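Local coordinates for importin subunit beta-1 (Saccharomyces cerevisiae, PDB 5OWU), which carries proteins into the nucleus by pairing with the importin alpha subunit, which recognises the classical nuclear localization signal of the cargo, at residues Leu10-Leu15 with Lys54-Leu60; Asn113-Gln117 with Leu157-Tyr161; Ala439-Glu444 with Asn479-Leu484; Ile492-Tyr496 with Tyr530-Val535. The contacts are given in a common frame with arbitrary orientation. Numbering follows the deposited sequence.

Interaction 1. Residues Leu10-Leu15 with Lys54-Leu60; sequences LENSIL and KLEGRIL
Leu60 lies in the t rotamer (chi1 174°, chi2 68°) across the last turn of helix 3-15, its CD2 3.7 Å from Leu10 CD2, 3.8 Å from Ile14 CD1, 3.3 Å from Ser13 OG and 3.5 Å from the carbonyl O of Leu10. That carbonyl also accepts a very short hydrogen bond of 2.4 Å from Ser13 OG, for which Ser13 takes the p rotamer. Both segments are helical, 10-15 closing one helix and 55-60 opening another, with axes 8.8 Å apart and crossing steeply at 107°. Nearest the crossing point, the CA atoms of Glu11 and Gly57 are 5.0 Å apart; the absence of a side chain at Gly57 lets the helices come this near, as an ideal CB there would fall only 3.2 Å from Glu11 CG. Ile14 CD1 lies 3.7 Å from Glu56 O. Lys54 is the N-cap residue of helix 55-67, and its backbone N donates a hydrogen bond of 3.1 Å to Glu11 OE2, while its aliphatic chain covers Leu15, CD to CD1 3.5 Å. The contact joins the first helix of HEAT repeat 1 to the second helix of HEAT repeat 2 in the N-terminal part of the solenoid: Leu10 and Ser13 also touch helix 19-35, and the far side of 55-60, through Leu55, Arg58 and Ile59, packs on helix 109-126.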
loop_
_atom_site.group_PDB
_atom_site.type_symbol
_atom_site.label_atom_id
_atom_site.label_comp_id
_atom_site.label_asym_id
_atom_site.label_seq_id
_atom_site.Cartn_x
_atom_site.Cartn_y
_atom_site.Cartn_z
ATOM N N LEU A 10 15.429 -1.601 -35.646
ATOM C CA LEU A 10 15.256 -0.899 -34.370
ATOM C C LEU A 10 14.927 0.582 -34.582
ATOM O O LEU A 10 13.935 1.119 -34.036
ATOM C CB LEU A 10 16.530 -1.047 -33.541
ATOM C CG LEU A 10 16.861 -2.457 -33.061
ATOM C CD1 LEU A 10 18.358 -2.630 -32.949
ATOM C CD2 LEU A 10 16.201 -2.714 -31.727
ATOM N N GLU A 11 15.766 1.260 -35.372
ATOM C CA GLU A 11 15.545 2.669 -35.660
ATOM C C GLU A 11 14.133 2.894 -36.170
ATOM O O GLU A 11 13.394 3.706 -35.618
ATOM C CB GLU A 11 16.570 3.174 -36.673
ATOM C CG GLU A 11 17.993 3.275 -36.127
ATOM C CD GLU A 11 18.909 4.094 -37.023
ATOM O OE1 GLU A 11 18.392 4.822 -37.893
ATOM O OE2 GLU A 11 20.144 4.013 -36.860
ATOM N N ASN A 12 13.728 2.160 -37.209
ATOM C CA ASN A 12 12.383 2.331 -37.753
ATOM C C ASN A 12 11.318 2.063 -36.703
ATOM O O ASN A 12 10.259 2.698 -36.713
ATOM C CB ASN A 12 12.170 1.405 -38.948
ATOM C CG ASN A 12 12.915 1.866 -40.178
ATOM O OD1 ASN A 12 13.332 3.021 -40.263
ATOM N ND2 ASN A 12 13.082 0.968 -41.144
ATOM N N SER A 13 11.582 1.126 -35.793
ATOM C CA SER A 13 10.607 0.784 -34.771
ATOM C C SER A 13 10.288 1.974 -33.879
ATOM O O SER A 13 9.164 2.074 -33.368
ATOM C CB SER A 13 11.118 -0.379 -33.917
ATOM O OG SER A 13 12.086 0.074 -32.983
ATOM N N ILE A 14 11.237 2.885 -33.666
ATOM C CA ILE A 14 10.972 4.017 -32.774
ATOM C C ILE A 14 11.001 5.381 -33.454
ATOM O O ILE A 14 10.518 6.359 -32.859
ATOM C CB ILE A 14 11.935 4.024 -31.567
ATOM C CG1 ILE A 14 13.370 3.795 -32.024
ATOM C CG2 ILE A 14 11.490 2.982 -30.543
ATOM C CD1 ILE A 14 14.409 4.111 -30.946
ATOM N N LEU A 15 11.528 5.503 -34.666
ATOM C CA LEU A 15 11.770 6.800 -35.285
ATOM C C LEU A 15 11.060 6.993 -36.617
ATOM O O LEU A 15 11.160 8.078 -37.196
ATOM C CB LEU A 15 13.276 7.013 -35.495
ATOM C CG LEU A 15 14.172 6.893 -34.258
ATOM C CD1 LEU A 15 15.643 6.962 -34.654
ATOM C CD2 LEU A 15 13.849 7.967 -33.234
ATOM N N LYS A 54 22.104 5.409 -34.876
ATOM C CA LYS A 54 21.593 6.481 -34.032
ATOM C C LYS A 54 21.574 6.042 -32.572
ATOM O O LYS A 54 21.316 4.877 -32.258
ATOM C CB LYS A 54 20.189 6.884 -34.471
ATOM C CG LYS A 54 20.127 7.495 -35.864
ATOM C CD LYS A 54 18.684 7.699 -36.292
ATOM C CE LYS A 54 18.326 9.164 -36.428
ATOM N NZ LYS A 54 18.694 9.692 -37.767
ATOM N N LEU A 55 21.833 6.999 -31.678
ATOM C CA LEU A 55 21.935 6.700 -30.253
ATOM C C LEU A 55 20.707 5.965 -29.737
ATOM O O LEU A 55 20.820 4.981 -28.997
ATOM C CB LEU A 55 22.132 7.988 -29.456
ATOM C CG LEU A 55 23.534 8.461 -29.091
ATOM C CD1 LEU A 55 23.401 9.519 -28.000
ATOM C CD2 LEU A 55 24.439 7.331 -28.628
ATOM N N GLU A 56 19.517 6.441 -30.100
ATOM C CA GLU A 56 18.308 5.842 -29.555
ATOM C C GLU A 56 18.146 4.399 -29.999
ATOM O O GLU A 56 17.600 3.582 -29.250
ATOM C CB GLU A 56 17.091 6.656 -29.969
ATOM C CG GLU A 56 16.984 7.969 -29.247
ATOM C CD GLU A 56 15.832 8.779 -29.755
ATOM O OE1 GLU A 56 14.696 8.264 -29.726
ATOM O OE2 GLU A 56 16.067 9.919 -30.195
ATOM N N GLY A 57 18.595 4.070 -31.213
ATOM C CA GLY A 57 18.548 2.690 -31.666
ATOM C C GLY A 57 19.502 1.793 -30.904
ATOM O O GLY A 57 19.190 0.633 -30.636
ATOM N N ARG A 58 20.680 2.316 -30.547
ATOM C CA ARG A 58 21.641 1.543 -29.763
ATOM C C ARG A 58 21.117 1.292 -28.351
ATOM O O ARG A 58 21.159 0.158 -27.836
ATOM C CB ARG A 58 22.976 2.290 -29.721
ATOM C CG ARG A 58 23.551 2.638 -31.102
ATOM C CD ARG A 58 24.734 3.592 -31.004
ATOM N NE ARG A 58 25.807 3.052 -30.179
ATOM C CZ ARG A 58 26.931 3.699 -29.876
ATOM N NH1 ARG A 58 27.146 4.922 -30.332
ATOM N NH2 ARG A 58 27.843 3.120 -29.106
ATOM N N ILE A 59 20.619 2.350 -27.710
ATOM C CA ILE A 59 19.992 2.213 -26.399
ATOM C C ILE A 59 18.841 1.219 -26.471
ATOM O O ILE A 59 18.703 0.335 -25.613
ATOM C CB ILE A 59 19.537 3.600 -25.903
ATOM C CG1 ILE A 59 20.761 4.489 -25.659
ATOM C CG2 ILE A 59 18.702 3.494 -24.627
ATOM C CD1 ILE A 59 20.521 5.969 -25.911
ATOM N N LEU A 60 18.018 1.325 -27.515
ATOM C CA LEU A 60 16.890 0.414 -27.669
ATOM C C LEU A 60 17.360 -1.029 -27.831
ATOM O O LEU A 60 16.763 -1.950 -27.265
ATOM C CB LEU A 60 16.040 0.840 -28.864
ATOM C CG LEU A 60 14.893 -0.089 -29.252
ATOM C CD1 LEU A 60 13.812 -0.109 -28.192
ATOM C CD2 LEU A 60 14.314 0.322 -30.605
#

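Interaction 2. Residues Asn113-Gln117 with Leu157-Tyr161; sequences NAAAQ and LALGY
This is a close helix-to-helix packing contact between consecutive HEAT repeats, joining helix 109-126 of repeat 3 to helix 149-165 of repeat 4. Both segments are regular alpha helix, running in roughly the same direction with an angle of 39° (signed -39°) and an axis separation of 8.5 Å. Small residues permit that approach: the CA atoms of Ala116 and Ala158 are 4.3 Å apart, and Ala116 CB, pointing at the partner helix, lies 3.8 Å from Ala158 CB and 4.2 Å from Leu157 CB. Equivalent second helices of successive repeats stack side by side in this way along a HEAT solenoid, here with helix 55-67 of repeat 2 on another side of 113-117, touching Ala114 and Gln117. Tyr161, one turn beyond Leu157 and in the m rotamer (chi1 -76°, chi2 -55°), reaches back across the groove. Gln117 CG sits over one face of its ring in a CH-pi contact, 3.5 Å from the centroid and 13° off the normal, whereas Ala116 CB approaches the ring edge, 4.0 Å from CD2. At the far end of the ring, Tyr161 OH donates a 2.8 Å hydrogen bond to Asn113 OD1, brought within reach by the t rotamer of Asn113; the same OD1 is 3.8 Å from Leu157 CD1.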
loop_
_atom_site.group_PDB
_atom_site.type_symbol
_atom_site.label_atom_id
_atom_site.label_comp_id
_atom_site.label_asym_id
_atom_site.label_seq_id
_atom_site.Cartn_x
_atom_site.Cartn_y
_atom_site.Cartn_z
ATOM N N ASN A 113 24.691 3.741 -19.480
ATOM C CA ASN A 113 23.559 3.322 -18.655
ATOM C C ASN A 113 22.863 2.095 -19.246
ATOM O O ASN A 113 22.602 1.106 -18.540
ATOM C CB ASN A 113 22.571 4.484 -18.515
ATOM C CG ASN A 113 21.535 4.245 -17.428
ATOM O OD1 ASN A 113 21.862 3.811 -16.329
ATOM N ND2 ASN A 113 20.280 4.527 -17.735
ATOM N N ALA A 114 22.539 2.140 -20.544
ATOM C CA ALA A 114 21.909 0.972 -21.164
ATOM C C ALA A 114 22.787 -0.263 -21.010
ATOM O O ALA A 114 22.307 -1.355 -20.658
ATOM C CB ALA A 114 21.632 1.250 -22.638
ATOM N N ALA A 115 24.088 -0.103 -21.251
ATOM C CA ALA A 115 25.017 -1.215 -21.116
ATOM C C ALA A 115 25.045 -1.733 -19.684
ATOM O O ALA A 115 25.120 -2.945 -19.457
ATOM C CB ALA A 115 26.407 -0.772 -21.561
ATOM N N ALA A 116 24.980 -0.830 -18.704
ATOM C CA ALA A 116 24.983 -1.244 -17.307
ATOM C C ALA A 116 23.756 -2.083 -16.985
ATOM O O ALA A 116 23.847 -3.078 -16.255
ATOM C CB ALA A 116 25.045 -0.019 -16.394
ATOM N N GLN A 117 22.593 -1.695 -17.512
ATOM C CA GLN A 117 21.391 -2.492 -17.282
ATOM C C GLN A 117 21.497 -3.868 -17.940
ATOM O O GLN A 117 21.059 -4.877 -17.364
ATOM C CB GLN A 117 20.167 -1.742 -17.795
ATOM C CG GLN A 117 19.906 -0.425 -17.099
ATOM C CD GLN A 117 18.565 0.175 -17.477
ATOM O OE1 GLN A 117 17.519 -0.444 -17.293
ATOM N NE2 GLN A 117 18.592 1.390 -18.005
ATOM N N LEU A 157 26.848 2.019 -11.382
ATOM C CA LEU A 157 25.485 1.851 -11.877
ATOM C C LEU A 157 25.182 0.386 -12.149
ATOM O O LEU A 157 24.134 -0.130 -11.740
ATOM C CB LEU A 157 25.271 2.660 -13.157
ATOM C CG LEU A 157 25.284 4.182 -13.045
ATOM C CD1 LEU A 157 24.940 4.776 -14.395
ATOM C CD2 LEU A 157 24.319 4.673 -11.973
ATOM N N ALA A 158 26.084 -0.296 -12.857
ATOM C CA ALA A 158 25.859 -1.706 -13.164
ATOM C C ALA A 158 25.689 -2.531 -11.893
ATOM O O ALA A 158 24.813 -3.398 -11.824
ATOM C CB ALA A 158 27.009 -2.250 -14.012
ATOM N N LEU A 159 26.512 -2.276 -10.871
ATOM C CA LEU A 159 26.373 -3.021 -9.622
ATOM C C LEU A 159 25.026 -2.735 -8.957
ATOM O O LEU A 159 24.345 -3.655 -8.471
ATOM C CB LEU A 159 27.537 -2.681 -8.692
ATOM C CG LEU A 159 28.890 -3.194 -9.208
ATOM C CD1 LEU A 159 30.026 -2.426 -8.587
ATOM C CD2 LEU A 159 29.035 -4.684 -8.925
ATOM N N GLY A 160 24.610 -1.469 -8.960
ATOM C CA GLY A 160 23.285 -1.141 -8.457
ATOM C C GLY A 160 22.191 -1.907 -9.175
ATOM O O GLY A 160 21.344 -2.538 -8.543
ATOM N N TYR A 161 22.202 -1.864 -10.512
ATOM C CA TYR A 161 21.180 -2.552 -11.298
ATOM C C TYR A 161 21.203 -4.045 -11.035
ATOM O O TYR A 161 20.159 -4.694 -10.983
ATOM C CB TYR A 161 21.399 -2.286 -12.786
ATOM C CG TYR A 161 20.983 -0.912 -13.257
ATOM C CD1 TYR A 161 19.693 -0.439 -13.043
ATOM C CD2 TYR A 161 21.868 -0.102 -13.954
ATOM C CE1 TYR A 161 19.307 0.812 -13.490
ATOM C CE2 TYR A 161 21.490 1.148 -14.406
ATOM C CZ TYR A 161 20.210 1.598 -14.173
ATOM O OH TYR A 161 19.847 2.844 -14.618
#

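Interaction 3. Residues Ala439-Glu444 with Asn479-Leu484; sequences ADSVAE and NLVEQL
Asn479, on the last turns of helix 467-484, faces the end of helix 425-442: its CA is 5.0 Å from that of Asp440, its CB 4.1 Å from Ala439 CB, and its ND2, 3.4 Å from Asp440 CB, is hydrogen-bonded to the carbonyl of Gly436. Leu480 has a CA-to-CB bond directed away, yet its m,t rotamer returns CD2 to 3.5 Å from Ala439 CB. Glu482 takes part through water, OE1 and Asp440 OD1 each lying 2.6 Å from a shared molecule that links the two carboxylates. Gln483, folded m,m, lays CG 3.4 Å from Ala439 O and CB 3.5 Å from Ala443 CB. Its NE2 donates over 2.9 Å to a second water, which also accepts from Ala443 N at 2.7 Å and donates weakly to Ala439 O at 3.4 Å, bridging the backbone just ahead of the 3-10 segment 443-444. Val442 has phi/psi -137/62, and its CA-to-CB bond points away from 479-484. Leu484, in the m,t rotamer, finishes the apolar strip with CD2 3.6 Å from Ala443 CB. Such lateral packing of second helices from adjacent repeats, here HEAT 10 and HEAT 11, is the stacking that builds a HEAT-repeat solenoid.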
loop_
_atom_site.group_PDB
_atom_site.type_symbol
_atom_site.label_atom_id
_atom_site.label_comp_id
_atom_site.label_asym_id
_atom_site.label_seq_id
_atom_site.Cartn_x
_atom_site.Cartn_y
_atom_site.Cartn_z
ATOM N N ALA A 439 -10.710 13.864 19.485
ATOM C CA ALA A 439 -11.933 13.087 19.340
ATOM C C ALA A 439 -11.616 11.658 18.945
ATOM O O ALA A 439 -12.249 10.715 19.424
ATOM C CB ALA A 439 -12.849 13.732 18.300
ATOM N N ASP A 440 -10.620 11.479 18.085
ATOM C CA ASP A 440 -10.406 10.179 17.468
ATOM C C ASP A 440 -9.842 9.175 18.463
ATOM O O ASP A 440 -10.241 8.006 18.460
ATOM C CB ASP A 440 -9.475 10.314 16.265
ATOM C CG ASP A 440 -9.571 9.139 15.322
ATOM O OD1 ASP A 440 -10.656 8.524 15.262
ATOM O OD2 ASP A 440 -8.572 8.825 14.643
ATOM N N SER A 441 -8.914 9.611 19.320
ATOM C CA SER A 441 -8.254 8.665 20.216
ATOM C C SER A 441 -8.846 8.623 21.621
ATOM O O SER A 441 -8.884 7.550 22.233
ATOM C CB SER A 441 -6.759 8.981 20.299
ATOM O OG SER A 441 -6.099 8.615 19.094
ATOM N N VAL A 442 -9.297 9.751 22.164
ATOM C CA VAL A 442 -9.896 9.753 23.494
ATOM C C VAL A 442 -11.156 10.621 23.525
ATOM O O VAL A 442 -11.248 11.579 24.299
ATOM C CB VAL A 442 -8.850 10.183 24.551
ATOM C CG1 VAL A 442 -8.290 11.588 24.308
ATOM C CG2 VAL A 442 -9.395 10.032 25.959
ATOM N N ALA A 443 -12.172 10.243 22.737
ATOM C CA ALA A 443 -13.391 11.044 22.629
ATOM C C ALA A 443 -14.097 11.183 23.964
ATOM O O ALA A 443 -14.796 12.180 24.193
ATOM C CB ALA A 443 -14.367 10.425 21.623
ATOM N N GLU A 444 -13.961 10.193 24.848
ATOM C CA GLU A 444 -14.548 10.336 26.168
ATOM C C GLU A 444 -13.866 11.429 26.988
ATOM O O GLU A 444 -14.386 11.802 28.044
ATOM C CB GLU A 444 -14.478 8.994 26.884
ATOM C CG GLU A 444 -15.301 7.899 26.206
ATOM C CD GLU A 444 -14.656 7.358 24.934
ATOM O OE1 GLU A 444 -13.448 7.595 24.721
ATOM O OE2 GLU A 444 -15.359 6.690 24.145
ATOM N N ASN A 479 -14.815 11.697 13.162
ATOM C CA ASN A 479 -14.188 11.076 14.335
ATOM C C ASN A 479 -15.106 11.114 15.552
ATOM O O ASN A 479 -15.237 10.119 16.279
ATOM C CB ASN A 479 -12.871 11.769 14.658
ATOM C CG ASN A 479 -11.823 11.527 13.612
ATOM O OD1 ASN A 479 -12.011 10.707 12.722
ATOM N ND2 ASN A 479 -10.697 12.228 13.720
ATOM N N LEU A 480 -15.727 12.267 15.810
ATOM C CA LEU A 480 -16.619 12.384 16.958
ATOM C C LEU A 480 -17.729 11.353 16.896
ATOM O O LEU A 480 -18.003 10.656 17.883
ATOM C CB LEU A 480 -17.220 13.786 17.027
ATOM C CG LEU A 480 -16.372 14.878 17.658
ATOM C CD1 LEU A 480 -17.053 16.223 17.448
ATOM C CD2 LEU A 480 -16.156 14.608 19.139
ATOM N N VAL A 481 -18.403 11.259 15.747
ATOM C CA VAL A 481 -19.526 10.337 15.625
ATOM C C VAL A 481 -19.050 8.898 15.769
ATOM O O VAL A 481 -19.655 8.094 16.488
ATOM C CB VAL A 481 -20.257 10.566 14.289
ATOM C CG1 VAL A 481 -21.322 9.495 14.047
ATOM C CG2 VAL A 481 -20.878 11.947 14.274
ATOM N N GLU A 482 -17.950 8.553 15.093
ATOM C CA GLU A 482 -17.448 7.182 15.141
ATOM C C GLU A 482 -17.092 6.768 16.564
ATOM O O GLU A 482 -17.393 5.644 16.989
ATOM C CB GLU A 482 -16.229 7.039 14.225
ATOM C CG GLU A 482 -16.561 6.889 12.753
ATOM C CD GLU A 482 -15.321 6.800 11.882
ATOM O OE1 GLU A 482 -14.208 7.054 12.390
ATOM O OE2 GLU A 482 -15.460 6.483 10.685
ATOM N N GLN A 483 -16.459 7.660 17.321
ATOM C CA GLN A 483 -15.977 7.288 18.642
ATOM C C GLN A 483 -17.040 7.413 19.723
ATOM O O GLN A 483 -16.932 6.738 20.748
ATOM C CB GLN A 483 -14.757 8.141 19.007
ATOM C CG GLN A 483 -13.577 7.914 18.084
ATOM C CD GLN A 483 -13.039 6.501 18.189
ATOM O OE1 GLN A 483 -12.904 5.795 17.190
ATOM N NE2 GLN A 483 -12.735 6.083 19.408
ATOM N N LEU A 484 -18.067 8.238 19.526
ATOM C CA LEU A 484 -19.068 8.427 20.566
ATOM C C LEU A 484 -20.351 7.644 20.331
ATOM O O LEU A 484 -21.104 7.425 21.287
ATOM C CB LEU A 484 -19.404 9.915 20.708
ATOM C CG LEU A 484 -18.241 10.787 21.189
ATOM C CD1 LEU A 484 -18.613 12.252 21.159
ATOM C CD2 LEU A 484 -17.825 10.385 22.598
HETATM O O HOH W 1 -11.824 7.984 21.374
HETATM O O HOH W 2 -12.754 7.121 14.515
#

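Interaction 4. Residues Ile492-Tyr496 with Tyr530-Val535; sequences IYNFY and YATDTV
Neither segment is regular alpha helix over its length: the backbone of 492-494 takes helical angles but lacks the regular helical hydrogen-bonding pattern, and Tyr496 opens helix 496-507, with Phe495 N bonded to Ile492 O (2.9 Å) and Tyr496 N to Tyr493 O (3.0 Å). Across from them, Ala531 (-65/143) and Thr532 (-111/172) are extended, 533-534 form a 3-10 turn, and Val535 is the N-cap of helix 536-553. In this HEAT-repeat solenoid, the contact brings together the linkers leading into the first helices of two successive repeats, 12 and 13. The closest CA pair, Tyr496 with Val535, is 6.9 Å apart. Val535, in the m rotamer, packs against both tyrosines, CG2 3.6 Å from Tyr496 CD2 and CG1 4.1 Å from Tyr493 CB. The Tyr496 side chain, at an off-well chi1 of -119°, runs beside the backbone at 530-531, with CE2 4.1 Å from Ala531 CB; its hydroxyl is hydrogen-bonded to the carbonyl of Met527 in helix 516-530. Tyr493 is m (chi1 -68°, chi2 -61°), with Thr532 OG1 over one ring face and Thr532 CG2 3.4 Å from its OH. That hydroxyl donates a 2.7 Å hydrogen bond to Tyr530 O, which approaches near the plane of the ring.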
loop_
_atom_site.group_PDB
_atom_site.type_symbol
_atom_site.label_atom_id
_atom_site.label_comp_id
_atom_site.label_asym_id
_atom_site.label_seq_id
_atom_site.Cartn_x
_atom_site.Cartn_y
_atom_site.Cartn_z
ATOM N N ILE A 492 -23.537 12.154 21.398
ATOM C CA ILE A 492 -23.405 12.832 20.111
ATOM C C ILE A 492 -24.752 12.976 19.421
ATOM O O ILE A 492 -24.948 13.895 18.614
ATOM C CB ILE A 492 -22.395 12.097 19.207
ATOM C CG1 ILE A 492 -21.964 12.995 18.044
ATOM C CG2 ILE A 492 -22.988 10.799 18.648
ATOM C CD1 ILE A 492 -21.236 14.273 18.460
ATOM N N TYR A 493 -25.701 12.082 19.713
ATOM C CA TYR A 493 -26.985 12.144 19.021
ATOM C C TYR A 493 -27.759 13.402 19.391
ATOM O O TYR A 493 -28.511 13.923 18.557
ATOM C CB TYR A 493 -27.800 10.877 19.298
ATOM C CG TYR A 493 -27.165 9.660 18.654
ATOM C CD1 TYR A 493 -26.995 9.593 17.278
ATOM C CD2 TYR A 493 -26.700 8.598 19.419
ATOM C CE1 TYR A 493 -26.390 8.492 16.675
ATOM C CE2 TYR A 493 -26.095 7.498 18.829
ATOM C CZ TYR A 493 -25.946 7.450 17.455
ATOM O OH TYR A 493 -25.346 6.359 16.864
ATOM N N ASN A 494 -27.541 13.945 20.594
ATOM C CA ASN A 494 -28.175 15.218 20.927
ATOM C C ASN A 494 -27.772 16.326 19.962
ATOM O O ASN A 494 -28.500 17.316 19.832
ATOM C CB ASN A 494 -27.824 15.632 22.357
ATOM C CG ASN A 494 -28.396 14.688 23.396
ATOM O OD1 ASN A 494 -29.520 14.203 23.263
ATOM N ND2 ASN A 494 -27.622 14.425 24.441
ATOM N N PHE A 495 -26.642 16.174 19.273
ATOM C CA PHE A 495 -26.145 17.176 18.344
ATOM C C PHE A 495 -26.358 16.789 16.890
ATOM O O PHE A 495 -25.932 17.535 16.001
ATOM C CB PHE A 495 -24.654 17.433 18.595
ATOM C CG PHE A 495 -24.352 17.886 19.996
ATOM C CD1 PHE A 495 -24.432 19.229 20.341
ATOM C CD2 PHE A 495 -24.003 16.966 20.967
ATOM C CE1 PHE A 495 -24.159 19.644 21.636
ATOM C CE2 PHE A 495 -23.729 17.373 22.260
ATOM C CZ PHE A 495 -23.814 18.714 22.594
ATOM N N TYR A 496 -27.008 15.654 16.625
ATOM C CA TYR A 496 -27.170 15.209 15.240
ATOM C C TYR A 496 -27.841 16.259 14.364
ATOM O O TYR A 496 -27.298 16.576 13.292
ATOM C CB TYR A 496 -27.942 13.886 15.210
ATOM C CG TYR A 496 -27.167 12.735 14.599
ATOM C CD1 TYR A 496 -26.010 12.259 15.197
ATOM C CD2 TYR A 496 -27.598 12.122 13.434
ATOM C CE1 TYR A 496 -25.305 11.209 14.656
ATOM C CE2 TYR A 496 -26.896 11.062 12.877
ATOM C CZ TYR A 496 -25.751 10.613 13.491
ATOM O OH TYR A 496 -25.048 9.563 12.941
ATOM N N TYR A 530 -24.293 5.822 11.090
ATOM C CA TYR A 530 -24.437 5.717 12.535
ATOM C C TYR A 530 -25.784 6.208 13.049
ATOM O O TYR A 530 -26.000 6.204 14.264
ATOM C CB TYR A 530 -23.308 6.486 13.230
ATOM C CG TYR A 530 -21.981 5.765 13.160
ATOM C CD1 TYR A 530 -21.120 5.947 12.085
ATOM C CD2 TYR A 530 -21.602 4.884 14.164
ATOM C CE1 TYR A 530 -19.907 5.276 12.018
ATOM C CE2 TYR A 530 -20.395 4.207 14.105
ATOM C CZ TYR A 530 -19.552 4.410 13.036
ATOM O OH TYR A 530 -18.352 3.745 12.990
ATOM N N ALA A 531 -26.702 6.614 12.174
ATOM C CA ALA A 531 -27.966 7.169 12.649
ATOM C C ALA A 531 -28.769 6.107 13.388
ATOM O O ALA A 531 -28.756 4.930 13.024
ATOM C CB ALA A 531 -28.785 7.740 11.492
ATOM N N THR A 532 -29.444 6.528 14.450
ATOM C CA THR A 532 -30.333 5.680 15.226
ATOM C C THR A 532 -31.767 6.142 15.022
ATOM O O THR A 532 -32.028 7.203 14.443
ATOM C CB THR A 532 -29.981 5.735 16.717
ATOM O OG1 THR A 532 -30.142 7.080 17.180
ATOM C CG2 THR A 532 -28.548 5.296 16.953
ATOM N N ASP A 533 -32.711 5.350 15.532
ATOM C CA ASP A 533 -34.112 5.719 15.374
ATOM C C ASP A 533 -34.408 7.054 16.045
ATOM O O ASP A 533 -35.247 7.821 15.557
ATOM C CB ASP A 533 -35.012 4.619 15.934
ATOM C CG ASP A 533 -35.014 3.367 15.062
ATOM O OD1 ASP A 533 -34.915 3.495 13.818
ATOM O OD2 ASP A 533 -35.111 2.257 15.622
ATOM N N THR A 534 -33.700 7.367 17.134
ATOM C CA THR A 534 -33.933 8.615 17.852
ATOM C C THR A 534 -33.656 9.836 16.987
ATOM O O THR A 534 -34.163 10.919 17.294
ATOM C CB THR A 534 -33.070 8.669 19.118
ATOM O OG1 THR A 534 -33.352 7.531 19.945
ATOM C CG2 THR A 534 -33.354 9.930 19.923
ATOM N N VAL A 535 -32.865 9.694 15.921
ATOM C CA VAL A 535 -32.558 10.825 15.051
ATOM C C VAL A 535 -33.097 10.538 13.657
ATOM O O VAL A 535 -32.567 11.038 12.658
ATOM C CB VAL A 535 -31.046 11.128 15.019
ATOM C CG1 VAL A 535 -30.556 11.579 16.403
ATOM C CG2 VAL A 535 -30.253 9.927 14.548
#

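In the fold
From the N terminus the four contacts close successive loops of 34 to 40 residues, in series, with none nested or crossing. Interaction 1 joins HEAT repeats 1 and 2, and interaction 2 joins repeats 3 and 4; their centres are 19 Å apart and they touch where Ile59 packs on Ala114, so repeats 1 to 4 form a continuous stack. Much farther along the chain, on the opposite side of its centre, interaction 3 ties repeat 10 to repeat 11, its centre about 52 Å from that of interaction 2. Interaction 4 follows at 15 Å between centres, linking the entrances to repeats 12 and 13; Val481 and Glu482 meet Tyr530, and Leu484 meets Ile492, continuing the stack.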